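Local coordinates for GGDEF and EAL domain-containing protein (PDB 6PWK), which probably acts as a c-di-GMP receptor that helps control large adhesins during biofilm formation in Vibrio cholerae, binding the dinucleotide through its degenerate GGDEF and EAL domains, at residues Gly26-Ala29 and Tyr30-Gln34; Ala90-Ser93 and Thr94-Gly98; Pro102-Asp105 and Glu106-Lys110. One frame throughout, in Å; residues are numbered along the deposited sequence.

All three contacts are local ones within the GGDEF domain, and each lies at the start of a helix or in a turn beside a strand. Contacts 1 and 2 are partly buried, touch each other and hold the same c-di-GMP: R28 at the start of helix 28-41 and E96 on strand 96-102 bind different edges of one guanine. Contact 3 lies at the surface where the same strand gives way to helix 106-118, about 21 Å from the other two between centres. Contacts 1 and 3 both cap a helix, with asparagine in one and aspartate in the other. Contact 2 instead closes a hairpin, relying on two strand bonds and an arginine reaching a carbonyl.

Contact 1 of 3, residues Gly26-Ala29 and Tyr30-Gln34; sequences GNRA and YYMSQ. With C2E (9,9'-[(2R,3R,3aS,5S,7aR,9R,10R,10aS,12S,14aR)-3,5,10,12-tetrahydroxy-5,12-dioxidooctahydro-2H,7H-difuro[3,2-d:3',2'-j][1,3,7,9,2,8]tetraoxadiphosphacyclododecine-2,9-diyl]bis(2-amino-1,9-dihydro-6H-purin-6-one)), chain D.
The carbonyl oxygen of N27 accepts from Y31 N at 3.1 Å and opens the regular bonding of helix 28-41, which R28 O to M32 N and A29 O to S33 N continue, one residue further on each time. N27 is the N-cap. Its CG sits between the backbone N and the carbonyl carbon (chi1 60°), and this turns OD1 back over the first turn to receive Y30 N at 2.8 Å, with the donor tilted somewhat from the amide carbonyl plane. The other end of the amide is held as well, ND2 donating to A17 O, which fixes its rotation.

R28 leaves the helix with its chain extended as far as NE, and a turn of 84° about the last torsion sets its guanidinium against the edge of a guanine of c-di-GMP. NH1 donates to O61 at 2.8 Å and NH2 to N71 at 3.0 Å, a two-pronged grip on the Hoogsteen edge. Over one face of that group comes the methyl of M32: CE stands 3.6 Å above the plane, close to its centre, brought there by a bend in the methionine chain at chi2 (-58°). R28 NH1 also donates to I92 O. CD2 of Y30 lies 3.4 Å from G26 CA, the ring meeting the glycine obliquely, and Q34 CG lies over one face of that ring toward its rim.

Around this turn, Y30 and Y31 pack on strand 88-90, Y31 also reaches strand 96-102 and makes a weak hydrogen bond from OH to I99 O, and A29 packs against R16 of the second subunit.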
loop_
_atom_site.group_PDB
_atom_site.type_symbol
_atom_site.label_atom_id
_atom_site.label_comp_id
_atom_site.label_asym_id
_atom_site.label_seq_id
_atom_site.Cartn_x
_atom_site.Cartn_y
_atom_site.Cartn_z
ATOM N N GLY A 26 9.990 -24.774 4.394
ATOM C CA GLY A 26 8.912 -25.094 3.481
ATOM C C GLY A 26 8.087 -23.865 3.156
ATOM O O GLY A 26 7.921 -22.965 3.981
ATOM N N ASN A 27 7.587 -23.810 1.926
ATOM C CA ASN A 27 6.747 -22.692 1.520
ATOM C C ASN A 27 5.303 -22.973 1.934
ATOM O O ASN A 27 5.017 -23.905 2.690
ATOM C CB ASN A 27 6.892 -22.426 0.021
ATOM C CG ASN A 27 6.491 -23.614 -0.834
ATOM O OD1 ASN A 27 5.983 -24.619 -0.338
ATOM N ND2 ASN A 27 6.714 -23.496 -2.137
ATOM N N ARG A 28 4.370 -22.161 1.435
ATOM C CA ARG A 28 2.974 -22.325 1.818
ATOM C C ARG A 28 2.397 -23.628 1.276
ATOM O O ARG A 28 1.648 -24.319 1.977
ATOM C CB ARG A 28 2.156 -21.128 1.333
ATOM C CG ARG A 28 0.691 -21.178 1.723
ATOM C CD ARG A 28 -0.063 -19.964 1.206
ATOM N NE ARG A 28 -1.462 -19.987 1.624
ATOM C CZ ARG A 28 -1.895 -19.545 2.800
ATOM N NH1 ARG A 28 -1.036 -19.045 3.679
ATOM N NH2 ARG A 28 -3.184 -19.605 3.100
ATOM N N ALA A 29 2.738 -23.982 0.034
ATOM C CA ALA A 29 2.226 -25.219 -0.549
ATOM C C ALA A 29 2.740 -26.439 0.205
ATOM O O ALA A 29 2.010 -27.423 0.377
ATOM C CB ALA A 29 2.607 -25.300 -2.026
ATOM N N TYR A 30 3.995 -26.397 0.655
ATOM C CA TYR A 30 4.517 -27.464 1.502
ATOM C C TYR A 30 3.713 -27.581 2.787
ATOM O O TYR A 30 3.432 -28.690 3.257
ATOM C CB TYR A 30 5.994 -27.211 1.812
ATOM C CG TYR A 30 6.535 -27.976 3.004
ATOM C CD1 TYR A 30 7.077 -29.245 2.854
ATOM C CD2 TYR A 30 6.515 -27.420 4.280
ATOM C CE1 TYR A 30 7.578 -29.942 3.940
ATOM C CE2 TYR A 30 7.009 -28.110 5.370
ATOM C CZ TYR A 30 7.541 -29.369 5.195
ATOM O OH TYR A 30 8.036 -30.060 6.277
ATOM N N TYR A 31 3.330 -26.443 3.369
ATOM C CA TYR A 31 2.601 -26.465 4.631
ATOM C C TYR A 31 1.229 -27.105 4.470
ATOM O O TYR A 31 0.812 -27.913 5.307
ATOM C CB TYR A 31 2.467 -25.049 5.178
ATOM C CG TYR A 31 1.953 -25.009 6.591
ATOM C CD1 TYR A 31 2.801 -25.265 7.658
ATOM C CD2 TYR A 31 0.622 -24.725 6.863
ATOM C CE1 TYR A 31 2.343 -25.240 8.950
ATOM C CE2 TYR A 31 0.153 -24.695 8.160
ATOM C CZ TYR A 31 1.022 -24.953 9.197
ATOM O OH TYR A 31 0.571 -24.924 10.492
ATOM N N MET A 32 0.512 -26.753 3.401
ATOM C CA MET A 32 -0.812 -27.328 3.179
ATOM C C MET A 32 -0.725 -28.826 2.913
ATOM O O MET A 32 -1.598 -29.589 3.341
ATOM C CB MET A 32 -1.503 -26.609 2.022
ATOM C CG MET A 32 -1.571 -25.102 2.199
ATOM S SD MET A 32 -2.426 -24.629 3.715
ATOM C CE MET A 32 -1.778 -22.979 3.969
ATOM N N SER A 33 0.323 -29.264 2.212
ATOM C CA SER A 33 0.509 -30.692 1.970
ATOM C C SER A 33 0.775 -31.439 3.271
ATOM O O SER A 33 0.144 -32.466 3.549
ATOM C CB SER A 33 1.651 -30.914 0.978
ATOM O OG SER A 33 2.036 -32.276 0.947
ATOM N N GLN A 34 1.711 -30.939 4.081
ATOM C CA GLN A 34 1.982 -31.564 5.373
ATOM C C GLN A 34 0.772 -31.492 6.293
ATOM O O GLN A 34 0.540 -32.407 7.091
ATOM C CB GLN A 34 3.186 -30.899 6.036
ATOM C CG GLN A 34 4.476 -30.998 5.243
ATOM C CD GLN A 34 4.988 -32.417 5.127
ATOM O OE1 GLN A 34 4.618 -33.150 4.209
ATOM N NE2 GLN A 34 5.848 -32.813 6.057
HETATM P P1 C2E D . -10.352 -15.561 4.868
HETATM O O2P C2E D . -9.373 -14.441 4.619
HETATM O O1P C2E D . -11.686 -14.878 4.879
HETATM O "O5'" C2E D . -10.504 -16.606 3.624
HETATM C "C5'" C2E D . -11.677 -17.342 3.487
HETATM C "C4'" C2E D . -11.391 -18.189 2.226
HETATM O "O4'" C2E D . -11.178 -17.390 1.218
HETATM C "C3'" C2E D . -9.986 -18.787 2.445
HETATM O "O3'" C2E D . -10.028 -19.971 3.087
HETATM C "C2'" C2E D . -9.414 -18.938 1.021
HETATM O "O2'" C2E D . -9.642 -20.322 0.515
HETATM C "C1'" C2E D . -10.128 -18.149 0.259
HETATM N N9 C2E D . -9.323 -17.240 -0.519
HETATM C C8 C2E D . -9.078 -16.406 0.523
HETATM N N7 C2E D . -8.291 -15.414 0.039
HETATM C C5 C2E D . -8.066 -15.627 -1.261
HETATM C C6 C2E D . -7.269 -14.882 -2.360
HETATM O O6 C2E D . -6.678 -13.880 -2.130
HETATM N N1 C2E D . -7.221 -15.382 -3.709
HETATM C C2 C2E D . -7.921 -16.599 -4.055
HETATM N N2 C2E D . -7.942 -17.199 -5.385
HETATM N N3 C2E D . -8.662 -17.279 -3.003
HETATM C C4 C2E D . -8.719 -16.765 -1.602
HETATM P P11 C2E D . -8.517 -20.469 3.585
HETATM O O21 C2E D . -7.349 -20.327 2.634
HETATM O O11 C2E D . -8.629 -21.955 3.789
HETATM O O5A C2E D . -8.367 -19.838 5.109
HETATM C C5A C2E D . -9.561 -19.504 5.765
HETATM C C4A C2E D . -9.230 -18.649 6.921
HETATM O O4A C2E D . -8.118 -19.048 7.490
HETATM C C3A C2E D . -8.956 -17.088 6.364
HETATM O O3A C2E D . -10.225 -16.287 6.350
HETATM C C2A C2E D . -8.175 -16.587 7.152
HETATM O O2A C2E D . -8.954 -15.986 8.293
HETATM C C1A C2E D . -7.247 -17.821 7.650
HETATM N N91 C2E D . -6.135 -17.922 6.950
HETATM C C81 C2E D . -5.905 -18.613 5.821
HETATM N N71 C2E D . -4.614 -18.416 5.506
HETATM C C51 C2E D . -4.072 -17.624 6.430
HETATM C C61 C2E D . -2.664 -17.064 6.602
HETATM O O61 C2E D . -1.849 -17.346 5.799
HETATM N N11 C2E D . -2.317 -16.214 7.702
HETATM C C21 C2E D . -3.319 -15.874 8.677
HETATM N N21 C2E D . -2.987 -15.009 9.803
HETATM N N31 C2E D . -4.668 -16.418 8.504
HETATM C C41 C2E D . -5.020 -17.307 7.348
#

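Contact 2 of 3, residues Ala90-Ser93 and Thr94-Gly98; sequences ARIS and TYEFG. With C2E (9,9'-[(2R,3R,3aS,5S,7aR,9R,10R,10aS,12S,14aR)-3,5,10,12-tetrahydroxy-5,12-dioxidooctahydro-2H,7H-difuro[3,2-d:3',2'-j][1,3,7,9,2,8]tetraoxadiphosphacyclododecine-2,9-diyl]bis(2-amino-1,9-dihydro-6H-purin-6-one)), chain D.
In the c-di-GMP pocket of the GGDEF domain, E96, alongside I92, reads the Watson-Crick edge of a guanine. E96 OE1 takes N11 of the base at 2.6 Å and OE2 takes the amino group N21 at 3.2 Å, so the carboxylate lies along two neighbouring donors. The glutamate chain is folded in above its own main chain at the start (chi1 38°) and extended from there on, which carries the carboxylate out to the base. A weak bond from S93 OG to E96 OE1 is doubtful, because the serine hydroxyl is itself poorly placed.

Residues 93-97, STYEF, stand where active diguanylate cyclases carry the GGDEF signature, in the hairpin between strands 88-90 and 96-102. A90 and G98 form an antiparallel hydrogen-bonded pair, A90 N to G98 O at 2.9 Å and G98 N to A90 O at 2.8 Å. Across the turn, R91 NH2 donates to T94 O at 3.1 Å, in the carbonyl plane and on a lone pair, while NE adds a weaker bond to the same oxygen. R91 NH1 makes a salt bridge with D20, and R91 CG lies 3.8 Å from F97 CE1.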
loop_
_atom_site.group_PDB
_atom_site.type_symbol
_atom_site.label_atom_id
_atom_site.label_comp_id
_atom_site.label_asym_id
_atom_site.label_seq_id
_atom_site.Cartn_x
_atom_site.Cartn_y
_atom_site.Cartn_z
ATOM N N ALA A 90 7.160 -24.197 8.276
ATOM C CA ALA A 90 7.030 -23.615 6.952
ATOM C C ALA A 90 6.782 -22.118 7.066
ATOM O O ALA A 90 6.380 -21.608 8.114
ATOM C CB ALA A 90 5.899 -24.276 6.155
ATOM N N ARG A 91 7.032 -21.421 5.962
ATOM C CA ARG A 91 6.763 -19.990 5.844
ATOM C C ARG A 91 5.489 -19.843 5.017
ATOM O O ARG A 91 5.531 -19.868 3.784
ATOM C CB ARG A 91 7.943 -19.265 5.211
ATOM C CG ARG A 91 7.818 -17.755 5.202
ATOM C CD ARG A 91 8.967 -17.123 4.439
ATOM N NE ARG A 91 8.802 -15.682 4.289
ATOM C CZ ARG A 91 9.458 -14.948 3.398
ATOM N NH1 ARG A 91 10.318 -15.523 2.570
ATOM N NH2 ARG A 91 9.249 -13.640 3.327
ATOM N N ILE A 92 4.354 -19.693 5.702
ATOM C CA ILE A 92 3.058 -19.738 5.029
ATOM C C ILE A 92 2.662 -18.401 4.415
ATOM O O ILE A 92 1.732 -18.357 3.597
ATOM C CB ILE A 92 1.968 -20.205 6.007
ATOM C CG1 ILE A 92 1.722 -19.142 7.081
ATOM C CG2 ILE A 92 2.369 -21.520 6.658
ATOM C CD1 ILE A 92 0.717 -19.562 8.127
ATOM N N SER A 93 3.325 -17.313 4.788
ATOM C CA SER A 93 3.059 -16.006 4.206
ATOM C C SER A 93 4.310 -15.152 4.365
ATOM O O SER A 93 5.364 -15.639 4.785
ATOM C CB SER A 93 1.826 -15.357 4.849
ATOM O OG SER A 93 2.141 -14.079 5.377
ATOM N N THR A 94 4.190 -13.868 4.025
ATOM C CA THR A 94 5.358 -12.994 4.009
ATOM C C THR A 94 5.965 -12.849 5.400
ATOM O O THR A 94 7.187 -12.927 5.565
ATOM C CB THR A 94 4.978 -11.626 3.442
ATOM O OG1 THR A 94 4.355 -11.794 2.162
ATOM C CG2 THR A 94 6.216 -10.753 3.283
ATOM N N TYR A 95 5.127 -12.647 6.417
ATOM C CA TYR A 95 5.615 -12.323 7.752
ATOM C C TYR A 95 5.162 -13.308 8.823
ATOM O O TYR A 95 5.361 -13.036 10.013
ATOM C CB TYR A 95 5.185 -10.906 8.142
ATOM C CG TYR A 95 5.595 -9.850 7.143
ATOM C CD1 TYR A 95 6.936 -9.594 6.887
ATOM C CD2 TYR A 95 4.643 -9.106 6.459
ATOM C CE1 TYR A 95 7.317 -8.632 5.974
ATOM C CE2 TYR A 95 5.016 -8.138 5.546
ATOM C CZ TYR A 95 6.353 -7.903 5.308
ATOM O OH TYR A 95 6.726 -6.941 4.399
ATOM N N GLU A 96 4.567 -14.437 8.449
ATOM C CA GLU A 96 4.129 -15.415 9.432
ATOM C C GLU A 96 4.593 -16.810 9.042
ATOM O O GLU A 96 4.651 -17.161 7.861
ATOM C CB GLU A 96 2.602 -15.392 9.620
ATOM C CG GLU A 96 1.813 -15.179 8.352
ATOM C CD GLU A 96 0.420 -14.643 8.619
ATOM O OE1 GLU A 96 -0.360 -14.506 7.655
ATOM O OE2 GLU A 96 0.106 -14.354 9.794
ATOM N N PHE A 97 4.931 -17.598 10.061
ATOM C CA PHE A 97 5.407 -18.963 9.898
ATOM C C PHE A 97 4.385 -19.941 10.451
ATOM O O PHE A 97 3.759 -19.681 11.483
ATOM C CB PHE A 97 6.748 -19.163 10.615
ATOM C CG PHE A 97 7.878 -18.376 10.023
ATOM C CD1 PHE A 97 8.644 -18.906 8.998
ATOM C CD2 PHE A 97 8.178 -17.109 10.492
ATOM C CE1 PHE A 97 9.688 -18.184 8.451
ATOM C CE2 PHE A 97 9.220 -16.382 9.949
ATOM C CZ PHE A 97 9.977 -16.920 8.927
ATOM N N GLY A 98 4.224 -21.068 9.764
ATOM C CA GLY A 98 3.334 -22.131 10.203
ATOM C C GLY A 98 4.111 -23.290 10.801
ATOM O O GLY A 98 5.218 -23.605 10.363
HETATM P P1 C2E D . -10.352 -15.561 4.868
HETATM O O2P C2E D . -9.373 -14.441 4.619
HETATM O O1P C2E D . -11.686 -14.878 4.879
HETATM O "O5'" C2E D . -10.504 -16.606 3.624
HETATM C "C5'" C2E D . -11.677 -17.342 3.487
HETATM C "C4'" C2E D . -11.391 -18.189 2.226
HETATM O "O4'" C2E D . -11.178 -17.390 1.218
HETATM C "C3'" C2E D . -9.986 -18.787 2.445
HETATM O "O3'" C2E D . -10.028 -19.971 3.087
HETATM C "C2'" C2E D . -9.414 -18.938 1.021
HETATM O "O2'" C2E D . -9.642 -20.322 0.515
HETATM C "C1'" C2E D . -10.128 -18.149 0.259
HETATM N N9 C2E D . -9.323 -17.240 -0.519
HETATM C C8 C2E D . -9.078 -16.406 0.523
HETATM N N7 C2E D . -8.291 -15.414 0.039
HETATM C C5 C2E D . -8.066 -15.627 -1.261
HETATM C C6 C2E D . -7.269 -14.882 -2.360
HETATM O O6 C2E D . -6.678 -13.880 -2.130
HETATM N N1 C2E D . -7.221 -15.382 -3.709
HETATM C C2 C2E D . -7.921 -16.599 -4.055
HETATM N N2 C2E D . -7.942 -17.199 -5.385
HETATM N N3 C2E D . -8.662 -17.279 -3.003
HETATM C C4 C2E D . -8.719 -16.765 -1.602
HETATM P P11 C2E D . -8.517 -20.469 3.585
HETATM O O21 C2E D . -7.349 -20.327 2.634
HETATM O O11 C2E D . -8.629 -21.955 3.789
HETATM O O5A C2E D . -8.367 -19.838 5.109
HETATM C C5A C2E D . -9.561 -19.504 5.765
HETATM C C4A C2E D . -9.230 -18.649 6.921
HETATM O O4A C2E D . -8.118 -19.048 7.490
HETATM C C3A C2E D . -8.956 -17.088 6.364
HETATM O O3A C2E D . -10.225 -16.287 6.350
HETATM C C2A C2E D . -8.175 -16.587 7.152
HETATM O O2A C2E D . -8.954 -15.986 8.293
HETATM C C1A C2E D . -7.247 -17.821 7.650
HETATM N N91 C2E D . -6.135 -17.922 6.950
HETATM C C81 C2E D . -5.905 -18.613 5.821
HETATM N N71 C2E D . -4.614 -18.416 5.506
HETATM C C51 C2E D . -4.072 -17.624 6.430
HETATM C C61 C2E D . -2.664 -17.064 6.602
HETATM O O61 C2E D . -1.849 -17.346 5.799
HETATM N N11 C2E D . -2.317 -16.214 7.702
HETATM C C21 C2E D . -3.319 -15.874 8.677
HETATM N N21 C2E D . -2.987 -15.009 9.803
HETATM N N31 C2E D . -4.668 -16.418 8.504
HETATM C C41 C2E D . -5.020 -17.307 7.348
#

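Contact 3 of 3, residues Pro102-Asp105 and Glu106-Lys110; sequences PNMD and ETELK
D105 and E108 hold the tight side of this turn, where the chain leaves strand 96-102 and starts helix 106-118. E108 OE1 accepts from D105 N at 2.9 Å, approached nearly along its C-O axis, and in return D105 OD1 takes E108 N, though weakly, at 3.4 Å. A chi1 of 70° swings the aspartate's carboxylate back toward the amides that follow. The two carboxylates stand almost perpendicular, their planes 84° apart, and D105 OD1 and E108 OE1 come to 2.8 Å, close enough that one of the acids probably holds a proton. Behind them D105 O receives L109 N at 3.1 Å, the first bond of the helix proper.

The apolar half of this packing belongs to M104. Its CB lies 3.7 Å from L109 CD2, while the methyl CE, carried round by bends at chi2 and chi3, lies against the aliphatic part of E108, 3.6 Å from CB. L109 is buried, and M104 also touches I84.

The outer side is looser and more polar, open to solvent around N103 and T107. E106 bends back toward the cap so that its OE1 comes to 3.6 Å from D105 OD2, another pair of like charges; a long, weak ion pair from E106 OE2 to K143 may ease this. Acidic groups gathered here would probably suit the positive end of the helix dipole.

The reciprocal bonds of D105 and E108 are a capping box, and M104 against L109, the residue before the cap meeting the fourth of the helix, is the hydrophobic staple that commonly accompanies it.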
loop_
_atom_site.group_PDB
_atom_site.type_symbol
_atom_site.label_atom_id
_atom_site.label_comp_id
_atom_site.label_asym_id
_atom_site.label_seq_id
_atom_site.Cartn_x
_atom_site.Cartn_y
_atom_site.Cartn_z
ATOM N N PRO A 102 2.566 -32.885 15.500
ATOM C CA PRO A 102 1.718 -34.067 15.682
ATOM C C PRO A 102 2.062 -34.820 16.959
ATOM O O PRO A 102 3.179 -34.755 17.479
ATOM C CB PRO A 102 2.028 -34.925 14.448
ATOM C CG PRO A 102 2.775 -34.016 13.504
ATOM C CD PRO A 102 3.500 -33.049 14.379
ATOM N N ASN A 103 1.060 -35.550 17.454
ATOM C CA ASN A 103 1.196 -36.407 18.633
ATOM C C ASN A 103 1.605 -35.604 19.865
ATOM O O ASN A 103 2.451 -36.030 20.655
ATOM C CB ASN A 103 2.183 -37.548 18.374
ATOM C CG ASN A 103 1.964 -38.214 17.030
ATOM O OD1 ASN A 103 2.897 -38.371 16.243
ATOM N ND2 ASN A 103 0.723 -38.599 16.757
ATOM N N MET A 104 1.000 -34.430 20.034
ATOM C CA MET A 104 1.240 -33.586 21.198
ATOM C C MET A 104 -0.090 -33.073 21.728
ATOM O O MET A 104 -0.900 -32.540 20.963
ATOM C CB MET A 104 2.161 -32.408 20.862
ATOM C CG MET A 104 3.511 -32.805 20.291
ATOM S SD MET A 104 4.826 -31.653 20.733
ATOM C CE MET A 104 5.616 -32.546 22.072
ATOM N N ASP A 105 -0.311 -33.228 23.031
ATOM C CA ASP A 105 -1.517 -32.713 23.659
ATOM C C ASP A 105 -1.287 -31.257 24.065
ATOM O O ASP A 105 -0.275 -30.646 23.712
ATOM C CB ASP A 105 -1.929 -33.599 24.834
ATOM C CG ASP A 105 -0.976 -33.502 26.008
ATOM O OD1 ASP A 105 0.213 -33.193 25.796
ATOM O OD2 ASP A 105 -1.421 -33.739 27.151
ATOM N N GLU A 106 -2.225 -30.691 24.828
ATOM C CA GLU A 106 -2.217 -29.250 25.076
ATOM C C GLU A 106 -0.986 -28.816 25.866
ATOM O O GLU A 106 -0.359 -27.803 25.537
ATOM C CB GLU A 106 -3.505 -28.833 25.795
ATOM C CG GLU A 106 -3.773 -29.524 27.133
ATOM C CD GLU A 106 -4.186 -30.976 26.983
ATOM O OE1 GLU A 106 -4.245 -31.690 28.007
ATOM O OE2 GLU A 106 -4.444 -31.405 25.839
ATOM N N THR A 107 -0.617 -29.572 26.903
ATOM C CA THR A 107 0.522 -29.180 27.727
ATOM C C THR A 107 1.829 -29.278 26.950
ATOM O O THR A 107 2.731 -28.450 27.131
ATOM C CB THR A 107 0.583 -30.045 28.988
ATOM O OG1 THR A 107 -0.680 -29.999 29.662
ATOM C CG2 THR A 107 1.667 -29.540 29.931
ATOM N N GLU A 108 1.949 -30.280 26.076
ATOM C CA GLU A 108 3.166 -30.429 25.288
ATOM C C GLU A 108 3.317 -29.298 24.277
ATOM O O GLU A 108 4.437 -28.857 23.992
ATOM C CB GLU A 108 3.168 -31.789 24.591
ATOM C CG GLU A 108 3.427 -32.959 25.531
ATOM C CD GLU A 108 3.033 -34.296 24.933
ATOM O OE1 GLU A 108 2.107 -34.328 24.099
ATOM O OE2 GLU A 108 3.649 -35.318 25.299
ATOM N N LEU A 109 2.201 -28.814 23.728
ATOM C CA LEU A 109 2.266 -27.690 22.798
ATOM C C LEU A 109 2.710 -26.417 23.501
ATOM O O LEU A 109 3.408 -25.584 22.909
ATOM C CB LEU A 109 0.907 -27.478 22.139
ATOM C CG LEU A 109 0.344 -28.650 21.346
ATOM C CD1 LEU A 109 -1.089 -28.353 20.971
ATOM C CD2 LEU A 109 1.189 -28.909 20.112
ATOM N N LYS A 110 2.307 -26.243 24.761
ATOM C CA LYS A 110 2.657 -25.027 25.487
ATOM C C LYS A 110 4.161 -24.928 25.711
ATOM O O LYS A 110 4.740 -23.842 25.593
ATOM C CB LYS A 110 1.907 -24.979 26.819
ATOM C CG LYS A 110 0.391 -24.867 26.685
ATOM C CD LYS A 110 -0.246 -24.511 28.024
ATOM C CE LYS A 110 -1.690 -24.051 27.867
ATOM N NZ LYS A 110 -2.647 -25.187 27.763
#